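PDB 4UA1: regulatory protein from Bacillus megaterium, which switches between repressing and activating transcription when it binds the mercury(II) ion, probably to control a mercury resistance operon. Local coordinates for the interface of chains A and B. Coordinates in Å, arbitrary orientation; residue numbers count along the deposited sequence, not the author numbering. Chains: chain A/B, Regulatory protein.

The four contacts run along one two-fold symmetric dimer of MerR. Helix 78-112 of one chain or both takes part in every contact. Contact 1 lies in the middle, where the two long helices pack. Contacts 2 and 3 are mercury sites with C-alpha centres about 51 Å apart. Contact 2 joins A:Cys79 to B:Cys114 and B:Cys123; contact 3 joins B:Cys79 to A:Cys114 and A:Cys123. Contact 4 is about 8 Å from contact 3 and shares A:Cys123 and A:Ile125 with it. It carries the contact from the metal end to the DNA-binding side. The helices may thus pass the mercury signal between domains and subunits.

Contact 1: the interface of chains A and B. Residues chain A 90, 93-94, 97; chain B 97, 100-101, 104.
A:Gln94 and B:Glu104 form the polar part of this contact between the two long helices 78-112. Amide nitrogen NE2 of A:Gln94 donates to carboxylate oxygen OE1 of B:Glu104 at 2.8 Å. The bond is bent, 140° at the hydrogen. OE1 is met on its syn side, with the donor 24° out of the carboxylate plane. A:Gln94 reaches it because its chain is bent at chi2 (48°), while B:Glu104 is extended beyond CG.

The apolar contacts gather around A:Ile97. Its CG1 lies 3.5 Å from CB of B:Leu100, and the two side chains lie alongside, pointing opposite ways. Its tip CD1 is 3.7 Å from CG of B:Lys101, whose chain crosses at about a right angle. At the other end of the patch, CG2 of A:Ile90 meets the aliphatic CG of B:Glu104 at 3.8 Å. The acid is thus used along its stem as well as at its head.

Mixed contacts complete the patch. The side-chain amine NZ of B:Lys101 comes near CG2 of A:Ile97. This packing is part of the antiparallel coiled coil that joins the MerR dimer. CG2 of A:Ile93 lies 3.5 Å from the backbone O of B:Leu100.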
loop_
_atom_site.group_PDB
_atom_site.type_symbol
_atom_site.label_atom_id
_atom_site.label_comp_id
_atom_site.label_asym_id
_atom_site.label_seq_id
_atom_site.Cartn_x
_atom_site.Cartn_y
_atom_site.Cartn_z
ATOM N N ILE A 90 15.023 -6.043 1.714
ATOM C CA ILE A 90 15.642 -4.731 1.608
ATOM C C ILE A 90 15.643 -4.243 0.158
ATOM O O ILE A 90 15.289 -3.095 -0.131
ATOM C CB ILE A 90 17.082 -4.759 2.121
ATOM C CG1 ILE A 90 17.124 -5.108 3.616
ATOM C CG2 ILE A 90 17.799 -3.430 1.803
ATOM C CD1 ILE A 90 18.541 -5.468 4.133
ATOM N N ILE A 93 12.092 -3.241 -0.889
ATOM C CA ILE A 93 11.825 -1.935 -0.313
ATOM C C ILE A 93 12.492 -0.831 -1.138
ATOM O O ILE A 93 11.897 0.235 -1.371
ATOM C CB ILE A 93 12.319 -1.863 1.140
ATOM C CG1 ILE A 93 11.599 -2.914 1.979
ATOM C CG2 ILE A 93 12.053 -0.485 1.736
ATOM C CD1 ILE A 93 10.111 -2.733 1.984
ATOM N N GLN A 94 13.710 -1.103 -1.606
ATOM C CA GLN A 94 14.458 -0.143 -2.421
ATOM C C GLN A 94 13.746 0.136 -3.752
ATOM O O GLN A 94 13.597 1.318 -4.131
ATOM C CB GLN A 94 15.872 -0.655 -2.667
ATOM C CG GLN A 94 16.847 0.279 -3.401
ATOM C CD GLN A 94 16.908 1.730 -2.891
ATOM O OE1 GLN A 94 17.111 2.655 -3.689
ATOM N NE2 GLN A 94 16.754 1.931 -1.576
ATOM N N ILE A 97 10.763 2.398 -3.035
ATOM C CA ILE A 97 11.257 3.759 -2.835
ATOM C C ILE A 97 11.539 4.454 -4.162
ATOM O O ILE A 97 11.197 5.631 -4.339
ATOM C CB ILE A 97 12.512 3.763 -1.953
ATOM C CG1 ILE A 97 12.086 3.560 -0.502
ATOM C CG2 ILE A 97 13.286 5.082 -2.055
ATOM C CD1 ILE A 97 13.222 3.501 0.488
ATOM N N ILE B 97 8.091 7.865 1.512
ATOM C CA ILE B 97 9.455 7.495 1.194
ATOM C C ILE B 97 10.301 7.355 2.461
ATOM O O ILE B 97 11.051 6.374 2.628
ATOM C CB ILE B 97 10.101 8.529 0.255
ATOM C CG1 ILE B 97 9.450 8.463 -1.132
ATOM C CG2 ILE B 97 11.596 8.300 0.177
ATOM C CD1 ILE B 97 9.969 9.499 -2.121
ATOM N N LEU B 100 9.543 4.196 4.434
ATOM C CA LEU B 100 10.204 3.056 3.795
ATOM C C LEU B 100 11.705 3.009 4.061
ATOM O O LEU B 100 12.297 1.935 4.219
ATOM C CB LEU B 100 9.976 3.075 2.285
ATOM C CG LEU B 100 8.561 2.691 1.891
ATOM C CD1 LEU B 100 8.397 2.730 0.371
ATOM C CD2 LEU B 100 8.222 1.331 2.467
ATOM N N LYS B 101 12.326 4.178 4.090
ATOM C CA LYS B 101 13.732 4.250 4.435
ATOM C C LYS B 101 13.979 3.807 5.882
ATOM O O LYS B 101 14.969 3.149 6.199
ATOM C CB LYS B 101 14.238 5.670 4.239
ATOM C CG LYS B 101 14.578 6.017 2.801
ATOM C CD LYS B 101 15.007 7.464 2.698
ATOM C CE LYS B 101 15.717 7.739 1.398
ATOM N NZ LYS B 101 14.967 7.173 0.249
ATOM N N GLU B 104 13.855 0.100 5.804
ATOM C CA GLU B 104 15.067 -0.387 5.205
ATOM C C GLU B 104 16.200 -0.399 6.235
ATOM O O GLU B 104 16.894 -1.396 6.396
ATOM C CB GLU B 104 15.405 0.484 4.019
ATOM C CG GLU B 104 16.111 -0.206 2.882
ATOM C CD GLU B 104 16.408 0.801 1.782
ATOM O OE1 GLU B 104 17.131 0.486 0.809
ATOM O OE2 GLU B 104 15.922 1.941 1.932
#

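Contact 2: the interface of chains A and B. Residues chain A 51, 72, 79, 82-83, 86; chain B 114, 122-126.
The ring of A:Phe51 touches CG1 of B:Ile126 with its tip, CZ, at 3.9 Å. Sulfur SD of A:Met82 lies in plane at the edge of the same ring. The ring of A:Tyr83 brings CD1 to 3.7 Å from SG of B:Cys114. This is the mercury site of the MerR family, with cysteines from both chains.

The cysteine sulfurs of A:Cys79, B:Cys114 and B:Cys123 form a triangle. SG of A:Cys79 is 4.0 Å from SG of B:Cys114 and 4.3 Å from SG of B:Cys123. This spacing suits a three-coordinate mercury ion. SG of A:Cys79 stands anti to its backbone N (chi1 173°), which turns it toward B:Cys114. CB of B:Cys123 packs on CA of A:Cys79.

Beside the cysteines, A:Met82 lies against helix 124-130 of chain B. Its chain is bent at chi2 and chi3 (55° and 56°), so the methyl CE folds back to 3.6 Å from CD1 of B:Ile126. CD1 of B:Ile125 meets A:Thr86 tip to tip. The hydroxyl OG1 of A:Thr86 donates to the backbone O of A:Met82 at 2.6 Å, which holds the hydroxyl against its own helix.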
loop_
_atom_site.group_PDB
_atom_site.type_symbol
_atom_site.label_atom_id
_atom_site.label_comp_id
_atom_site.label_asym_id
_atom_site.label_seq_id
_atom_site.Cartn_x
_atom_site.Cartn_y
_atom_site.Cartn_z
ATOM N N PHE A 51 6.852 -13.233 15.302
ATOM C CA PHE A 51 7.742 -13.239 14.158
ATOM C C PHE A 51 6.970 -12.805 12.917
ATOM O O PHE A 51 7.439 -11.951 12.151
ATOM C CB PHE A 51 8.382 -14.633 14.005
ATOM C CG PHE A 51 9.369 -14.754 12.868
ATOM C CD1 PHE A 51 10.187 -13.694 12.509
ATOM C CD2 PHE A 51 9.489 -15.953 12.171
ATOM C CE1 PHE A 51 11.089 -13.819 11.458
ATOM C CE2 PHE A 51 10.398 -16.087 11.126
ATOM C CZ PHE A 51 11.189 -15.020 10.768
ATOM N N VAL A 72 12.701 -21.887 5.816
ATOM C CA VAL A 72 13.395 -21.811 7.102
ATOM C C VAL A 72 13.006 -22.961 8.018
ATOM O O VAL A 72 13.851 -23.515 8.705
ATOM C CB VAL A 72 13.155 -20.457 7.826
ATOM C CG1 VAL A 72 13.914 -20.409 9.147
ATOM C CG2 VAL A 72 13.608 -19.314 6.970
ATOM N N CYS A 79 19.688 -19.403 9.760
ATOM C CA CYS A 79 20.273 -18.080 9.784
ATOM C C CYS A 79 20.641 -17.609 8.391
ATOM O O CYS A 79 20.377 -16.475 8.028
ATOM C CB CYS A 79 21.487 -18.095 10.683
ATOM S SG CYS A 79 22.429 -16.605 10.684
ATOM N N MET A 82 17.341 -16.877 6.496
ATOM C CA MET A 82 16.715 -15.660 6.974
ATOM C C MET A 82 17.506 -14.425 6.546
ATOM O O MET A 82 16.932 -13.386 6.210
ATOM C CB MET A 82 16.577 -15.718 8.495
ATOM C CG MET A 82 15.718 -14.621 9.082
ATOM S SD MET A 82 14.087 -14.596 8.336
ATOM C CE MET A 82 13.600 -16.283 8.678
ATOM N N TYR A 83 18.827 -14.558 6.567
ATOM C CA TYR A 83 19.716 -13.499 6.124
ATOM C C TYR A 83 19.437 -13.167 4.648
ATOM O O TYR A 83 19.142 -12.010 4.309
ATOM C CB TYR A 83 21.190 -13.899 6.338
ATOM C CG TYR A 83 22.184 -12.835 5.927
ATOM C CD1 TYR A 83 22.510 -11.770 6.771
ATOM C CD2 TYR A 83 22.743 -12.857 4.659
ATOM C CE1 TYR A 83 23.416 -10.783 6.356
ATOM C CE2 TYR A 83 23.619 -11.895 4.245
ATOM C CZ TYR A 83 23.969 -10.864 5.079
ATOM O OH TYR A 83 24.879 -9.932 4.602
ATOM N N THR A 86 16.131 -11.583 4.006
ATOM C CA THR A 86 16.153 -10.212 4.508
ATOM C C THR A 86 16.797 -9.257 3.498
ATOM O O THR A 86 16.314 -8.123 3.303
ATOM C CB THR A 86 16.865 -10.130 5.873
ATOM O OG1 THR A 86 16.164 -10.968 6.794
ATOM C CG2 THR A 86 16.870 -8.697 6.419
ATOM N N CYS B 114 23.800 -10.669 12.041
ATOM C CA CYS B 114 24.136 -12.084 11.791
ATOM C C CYS B 114 25.611 -12.354 11.898
ATOM O O CYS B 114 26.409 -11.505 11.572
ATOM C CB CYS B 114 23.650 -12.558 10.420
ATOM S SG CYS B 114 21.884 -12.653 10.283
ATOM N N GLU B 122 20.262 -20.893 15.176
ATOM C CA GLU B 122 19.979 -19.614 15.798
ATOM C C GLU B 122 20.300 -18.426 14.890
ATOM O O GLU B 122 21.443 -18.107 14.605
ATOM C CB GLU B 122 20.722 -19.532 17.131
ATOM C CG GLU B 122 20.236 -20.622 18.053
ATOM C CD GLU B 122 21.056 -21.917 18.053
ATOM O OE1 GLU B 122 21.898 -22.157 17.154
ATOM O OE2 GLU B 122 20.773 -22.745 18.939
ATOM N N CYS B 123 19.256 -17.722 14.504
ATOM C CA CYS B 123 19.407 -16.523 13.717
ATOM C C CYS B 123 19.010 -15.315 14.550
ATOM O O CYS B 123 17.877 -15.238 15.025
ATOM C CB CYS B 123 18.562 -16.606 12.455
ATOM S SG CYS B 123 18.494 -15.052 11.640
ATOM N N PRO B 124 19.959 -14.391 14.769
ATOM C CA PRO B 124 19.693 -13.162 15.545
ATOM C C PRO B 124 18.511 -12.359 14.979
ATOM O O PRO B 124 17.838 -11.652 15.728
ATOM C CB PRO B 124 21.008 -12.373 15.443
ATOM C CG PRO B 124 22.058 -13.411 15.136
ATOM C CD PRO B 124 21.352 -14.469 14.295
ATOM N N ILE B 125 18.275 -12.472 13.671
ATOM C CA ILE B 125 17.149 -11.801 13.066
ATOM C C ILE B 125 15.881 -12.380 13.683
ATOM O O ILE B 125 15.045 -11.655 14.228
ATOM C CB ILE B 125 17.099 -11.976 11.536
ATOM C CG1 ILE B 125 18.362 -11.425 10.856
ATOM C CG2 ILE B 125 15.857 -11.280 10.955
ATOM C CD1 ILE B 125 18.318 -11.503 9.302
ATOM N N ILE B 126 15.750 -13.701 13.602
ATOM C CA ILE B 126 14.558 -14.374 14.091
ATOM C C ILE B 126 14.407 -14.185 15.591
ATOM O O ILE B 126 13.323 -13.884 16.093
ATOM C CB ILE B 126 14.581 -15.872 13.753
ATOM C CG1 ILE B 126 14.595 -16.065 12.231
ATOM C CG2 ILE B 126 13.366 -16.570 14.364
ATOM C CD1 ILE B 126 14.812 -17.502 11.789
#

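Contact 3: the interface of chains A and B. Residues chain A 111, 114-115, 118, 122-125; chain B 79-80, 83.
The mercury-binding loop of chain A closes here over the start of helix 78-112 of chain B, and A:Lys118 lies across B:Tyr83. CE of A:Lys118 sits over the face of the phenol ring, 3.4 Å from its centroid, in a CH-pi contact. The lysine chain is straight as far as CE and bends at chi4 (47°). That bend turns NZ to the backbone O of A:Pro115, to which it donates at 2.7 Å. The amine end is therefore tied to its own loop while the methylenes cover the ring. The backbone O of A:Lys111 lies in plane at the ring edge, 3.5 Å from CE1 of B:Tyr83.

The loop also touches the helix start. The backbone N of B:Arg80 gives a weak hydrogen bond to the backbone O of A:Lys118 at 3.1 Å. SG of B:Cys79 touches both CB of A:Lys118 and CD of A:Pro115, 3.8 Å from the latter. It lies 4.2 Å from SG of A:Cys114. A:Cys123 comes from the other direction and sets its CB 3.6 Å from CA of B:Cys79. The loop thus gathers cysteines of two subunits around mercury, linking metal binding to the dimer interface.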
loop_
_atom_site.group_PDB
_atom_site.type_symbol
_atom_site.label_atom_id
_atom_site.label_comp_id
_atom_site.label_asym_id
_atom_site.label_seq_id
_atom_site.Cartn_x
_atom_site.Cartn_y
_atom_site.Cartn_z
ATOM N N LYS A 111 3.500 20.428 -11.521
ATOM C CA LYS A 111 3.350 21.715 -10.832
ATOM C C LYS A 111 4.191 22.804 -11.528
ATOM O O LYS A 111 3.846 23.986 -11.467
ATOM C CB LYS A 111 3.706 21.583 -9.341
ATOM C CG LYS A 111 5.108 22.022 -8.933
ATOM C CD LYS A 111 5.284 21.918 -7.442
ATOM C CE LYS A 111 6.353 22.869 -6.884
ATOM N NZ LYS A 111 7.686 22.578 -7.396
ATOM N N CYS A 114 2.250 25.181 -14.193
ATOM C CA CYS A 114 1.221 26.173 -13.873
ATOM C C CYS A 114 1.785 27.625 -14.060
ATOM O O CYS A 114 2.961 27.896 -13.781
ATOM C CB CYS A 114 0.665 25.882 -12.456
ATOM S SG CYS A 114 -0.191 24.226 -12.312
ATOM N N PRO A 115 0.954 28.560 -14.574
ATOM C CA PRO A 115 1.413 29.946 -14.791
ATOM C C PRO A 115 1.623 30.712 -13.473
ATOM O O PRO A 115 1.203 30.232 -12.406
ATOM C CB PRO A 115 0.275 30.579 -15.603
ATOM C CG PRO A 115 -0.931 29.793 -15.252
ATOM C CD PRO A 115 -0.443 28.364 -15.016
ATOM N N LYS A 118 -2.293 32.207 -10.963
ATOM C CA LYS A 118 -3.037 30.977 -10.855
ATOM C C LYS A 118 -4.488 31.242 -10.523
ATOM O O LYS A 118 -5.225 30.310 -10.206
ATOM C CB LYS A 118 -2.380 30.067 -9.827
ATOM C CG LYS A 118 -0.914 29.801 -10.164
ATOM C CD LYS A 118 -0.280 28.742 -9.262
ATOM C CE LYS A 118 1.166 28.508 -9.632
ATOM N NZ LYS A 118 1.857 29.807 -9.798
ATOM N N GLU A 122 -8.542 27.502 -15.931
ATOM C CA GLU A 122 -7.719 26.541 -16.660
ATOM C C GLU A 122 -6.546 26.109 -15.803
ATOM O O GLU A 122 -5.729 26.949 -15.428
ATOM C CB GLU A 122 -7.108 27.154 -17.932
ATOM C CG GLU A 122 -7.999 27.860 -18.939
ATOM C CD GLU A 122 -8.040 29.379 -18.701
ATOM O OE1 GLU A 122 -8.211 30.146 -19.676
ATOM O OE2 GLU A 122 -7.795 29.818 -17.561
ATOM N N CYS A 123 -6.438 24.833 -15.463
ATOM C CA CYS A 123 -5.213 24.378 -14.792
ATOM C C CYS A 123 -4.470 23.371 -15.675
ATOM O O CYS A 123 -4.989 22.290 -15.987
ATOM C CB CYS A 123 -5.505 23.765 -13.427
ATOM S SG CYS A 123 -4.037 23.010 -12.632
ATOM N N PRO A 124 -3.255 23.717 -16.083
ATOM C CA PRO A 124 -2.423 22.809 -16.884
ATOM C C PRO A 124 -2.241 21.425 -16.258
ATOM O O PRO A 124 -2.093 20.448 -16.983
ATOM C CB PRO A 124 -1.077 23.535 -16.949
ATOM C CG PRO A 124 -1.420 24.983 -16.721
ATOM C CD PRO A 124 -2.600 25.002 -15.806
ATOM N N ILE A 125 -2.250 21.334 -14.937
ATOM C CA ILE A 125 -2.111 20.040 -14.293
ATOM C C ILE A 125 -3.309 19.156 -14.654
ATOM O O ILE A 125 -3.154 18.044 -15.180
ATOM C CB ILE A 125 -1.977 20.187 -12.776
ATOM C CG1 ILE A 125 -0.694 20.959 -12.441
ATOM C CG2 ILE A 125 -1.927 18.827 -12.113
ATOM C CD1 ILE A 125 -0.404 21.117 -10.934
ATOM N N CYS B 79 -6.666 26.666 -10.867
ATOM C CA CYS B 79 -5.263 26.420 -11.069
ATOM C C CYS B 79 -4.487 26.524 -9.741
ATOM O O CYS B 79 -3.679 25.651 -9.416
ATOM C CB CYS B 79 -4.729 27.395 -12.110
ATOM S SG CYS B 79 -2.964 27.323 -12.342
ATOM N N ARG B 80 -4.763 27.559 -8.952
ATOM C CA ARG B 80 -4.072 27.718 -7.675
ATOM C C ARG B 80 -4.362 26.535 -6.726
ATOM O O ARG B 80 -3.447 26.009 -6.067
ATOM C CB ARG B 80 -4.470 29.047 -7.009
ATOM C CG ARG B 80 -3.820 29.291 -5.654
ATOM C CD ARG B 80 -4.565 30.370 -4.887
ATOM N NE ARG B 80 -5.892 29.877 -4.526
ATOM C CZ ARG B 80 -6.896 30.640 -4.097
ATOM N NH1 ARG B 80 -6.722 31.954 -3.976
ATOM N NH2 ARG B 80 -8.077 30.084 -3.800
ATOM N N TYR B 83 -2.598 23.420 -7.850
ATOM C CA TYR B 83 -1.181 23.623 -7.590
ATOM C C TYR B 83 -0.818 23.291 -6.149
ATOM O O TYR B 83 0.145 22.532 -5.869
ATOM C CB TYR B 83 -0.830 25.069 -7.944
ATOM C CG TYR B 83 0.605 25.498 -7.731
ATOM C CD1 TYR B 83 1.609 25.118 -8.616
ATOM C CD2 TYR B 83 0.940 26.373 -6.693
ATOM C CE1 TYR B 83 2.913 25.547 -8.433
ATOM C CE2 TYR B 83 2.237 26.811 -6.509
ATOM C CZ TYR B 83 3.223 26.406 -7.384
ATOM O OH TYR B 83 4.521 26.855 -7.210
#

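Contact 4: the interface of chains A and B. Residues chain A 123, 125-126, 129-130; chain B 51, 55, 72, 82.
A:Ile126 and B:Met82 meet because of two torsions. CG1 of A:Ile126 is anti to its carbonyl carbon (chi1 -62°), which points that branch at chain B. CG of B:Met82 is anti to its backbone N (chi1 -164°), which lays it against A:Ile126; the chain then bends at chi2 and runs out extended, bringing CE to the edge of the B:Phe51 ring. CG1 of A:Ile126 is 3.6 Å from CG of B:Met82.

B:Phe51 has CG anti to its backbone N (chi1 -178°), which sends the ring out to helix 124-130 of chain A. CG2 of A:Ile126 stands over the centre of one face, 4.2 Å above the plane. On the opposite face is the methyl CE of B:Met55, 3.5 Å above the plane and offset toward the rim. CE of B:Met82 is in plane at its edge. The ring is thus layered between one neighbour from each chain.

A:Leu129 meets the ring at its rim, with CB 3.8 Å from CD1 of B:Phe51. Its CD1 lies 4.1 Å from CG of B:Met55. CD1 of A:Ile126 approaches CG1 of B:Val72 at 4.0 Å. The cross-chain contacts are apolar; no polar bond joins the two chains here.

The last helix of chain A, 124-130, directly follows A:Cys123. It packs against helices 44-57, 62-74 and 78-112 of chain B, next to the mercury site and on the side of the winged helix-turn-helix domain.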
loop_
_atom_site.group_PDB
_atom_site.type_symbol
_atom_site.label_atom_id
_atom_site.label_comp_id
_atom_site.label_asym_id
_atom_site.label_seq_id
_atom_site.Cartn_x
_atom_site.Cartn_y
_atom_site.Cartn_z
ATOM N N CYS A 123 -6.438 24.833 -15.463
ATOM C CA CYS A 123 -5.213 24.378 -14.792
ATOM C C CYS A 123 -4.470 23.371 -15.675
ATOM O O CYS A 123 -4.989 22.290 -15.987
ATOM C CB CYS A 123 -5.505 23.765 -13.427
ATOM S SG CYS A 123 -4.037 23.010 -12.632
ATOM N N ILE A 125 -2.250 21.334 -14.937
ATOM C CA ILE A 125 -2.111 20.040 -14.293
ATOM C C ILE A 125 -3.309 19.156 -14.654
ATOM O O ILE A 125 -3.154 18.044 -15.180
ATOM C CB ILE A 125 -1.977 20.187 -12.776
ATOM C CG1 ILE A 125 -0.694 20.959 -12.441
ATOM C CG2 ILE A 125 -1.927 18.827 -12.113
ATOM C CD1 ILE A 125 -0.404 21.117 -10.934
ATOM N N ILE A 126 -4.505 19.679 -14.395
ATOM C CA ILE A 126 -5.730 18.973 -14.646
ATOM C C ILE A 126 -5.843 18.616 -16.130
ATOM O O ILE A 126 -6.180 17.481 -16.484
ATOM C CB ILE A 126 -6.931 19.816 -14.187
ATOM C CG1 ILE A 126 -6.823 20.048 -12.674
ATOM C CG2 ILE A 126 -8.260 19.117 -14.527
ATOM C CD1 ILE A 126 -7.844 21.043 -12.107
ATOM N N LEU A 129 -3.416 15.698 -16.919
ATOM C CA LEU A 129 -3.893 14.413 -16.416
ATOM C C LEU A 129 -5.177 13.937 -17.106
ATOM O O LEU A 129 -5.524 12.762 -17.052
ATOM C CB LEU A 129 -4.116 14.481 -14.908
ATOM C CG LEU A 129 -2.826 14.632 -14.106
ATOM C CD1 LEU A 129 -3.069 14.475 -12.597
ATOM C CD2 LEU A 129 -1.796 13.626 -14.603
ATOM N N MET A 130 -5.868 14.855 -17.769
ATOM C CA MET A 130 -7.094 14.522 -18.464
ATOM C C MET A 130 -6.837 13.848 -19.803
ATOM O O MET A 130 -7.603 12.981 -20.213
ATOM C CB MET A 130 -7.925 15.783 -18.669
ATOM C CG MET A 130 -8.827 16.105 -17.506
ATOM S SD MET A 130 -9.928 17.521 -17.760
ATOM C CE MET A 130 -11.167 17.088 -16.529
ATOM N N PHE B 51 -8.829 11.800 -15.102
ATOM C CA PHE B 51 -8.237 12.630 -14.076
ATOM C C PHE B 51 -8.147 11.838 -12.749
ATOM O O PHE B 51 -7.090 11.780 -12.094
ATOM C CB PHE B 51 -9.087 13.893 -13.907
ATOM C CG PHE B 51 -8.549 14.870 -12.896
ATOM C CD1 PHE B 51 -7.182 15.080 -12.763
ATOM C CD2 PHE B 51 -9.410 15.574 -12.073
ATOM C CE1 PHE B 51 -6.684 15.973 -11.831
ATOM C CE2 PHE B 51 -8.926 16.473 -11.142
ATOM C CZ PHE B 51 -7.561 16.667 -11.015
ATOM N N MET B 55 -4.764 10.511 -10.868
ATOM C CA MET B 55 -4.461 11.011 -9.538
ATOM C C MET B 55 -4.205 9.833 -8.633
ATOM O O MET B 55 -3.280 9.868 -7.816
ATOM C CB MET B 55 -5.586 11.898 -8.986
ATOM C CG MET B 55 -5.521 13.353 -9.462
ATOM S SD MET B 55 -6.468 14.507 -8.442
ATOM C CE MET B 55 -8.148 13.965 -8.731
ATOM N N VAL B 72 -11.771 22.280 -5.949
ATOM C CA VAL B 72 -11.555 22.806 -7.291
ATOM C C VAL B 72 -12.893 23.128 -7.947
ATOM O O VAL B 72 -13.061 24.197 -8.531
ATOM C CB VAL B 72 -10.779 21.823 -8.207
ATOM C CG1 VAL B 72 -10.594 22.433 -9.593
ATOM C CG2 VAL B 72 -9.429 21.454 -7.598
ATOM N N MET B 82 -5.328 23.475 -7.421
ATOM C CA MET B 82 -4.727 22.254 -7.883
ATOM C C MET B 82 -3.210 22.256 -7.653
ATOM O O MET B 82 -2.626 21.240 -7.266
ATOM C CB MET B 82 -5.064 22.045 -9.350
ATOM C CG MET B 82 -4.802 20.631 -9.765
ATOM S SD MET B 82 -5.698 19.472 -8.743
ATOM C CE MET B 82 -4.729 18.009 -9.072
#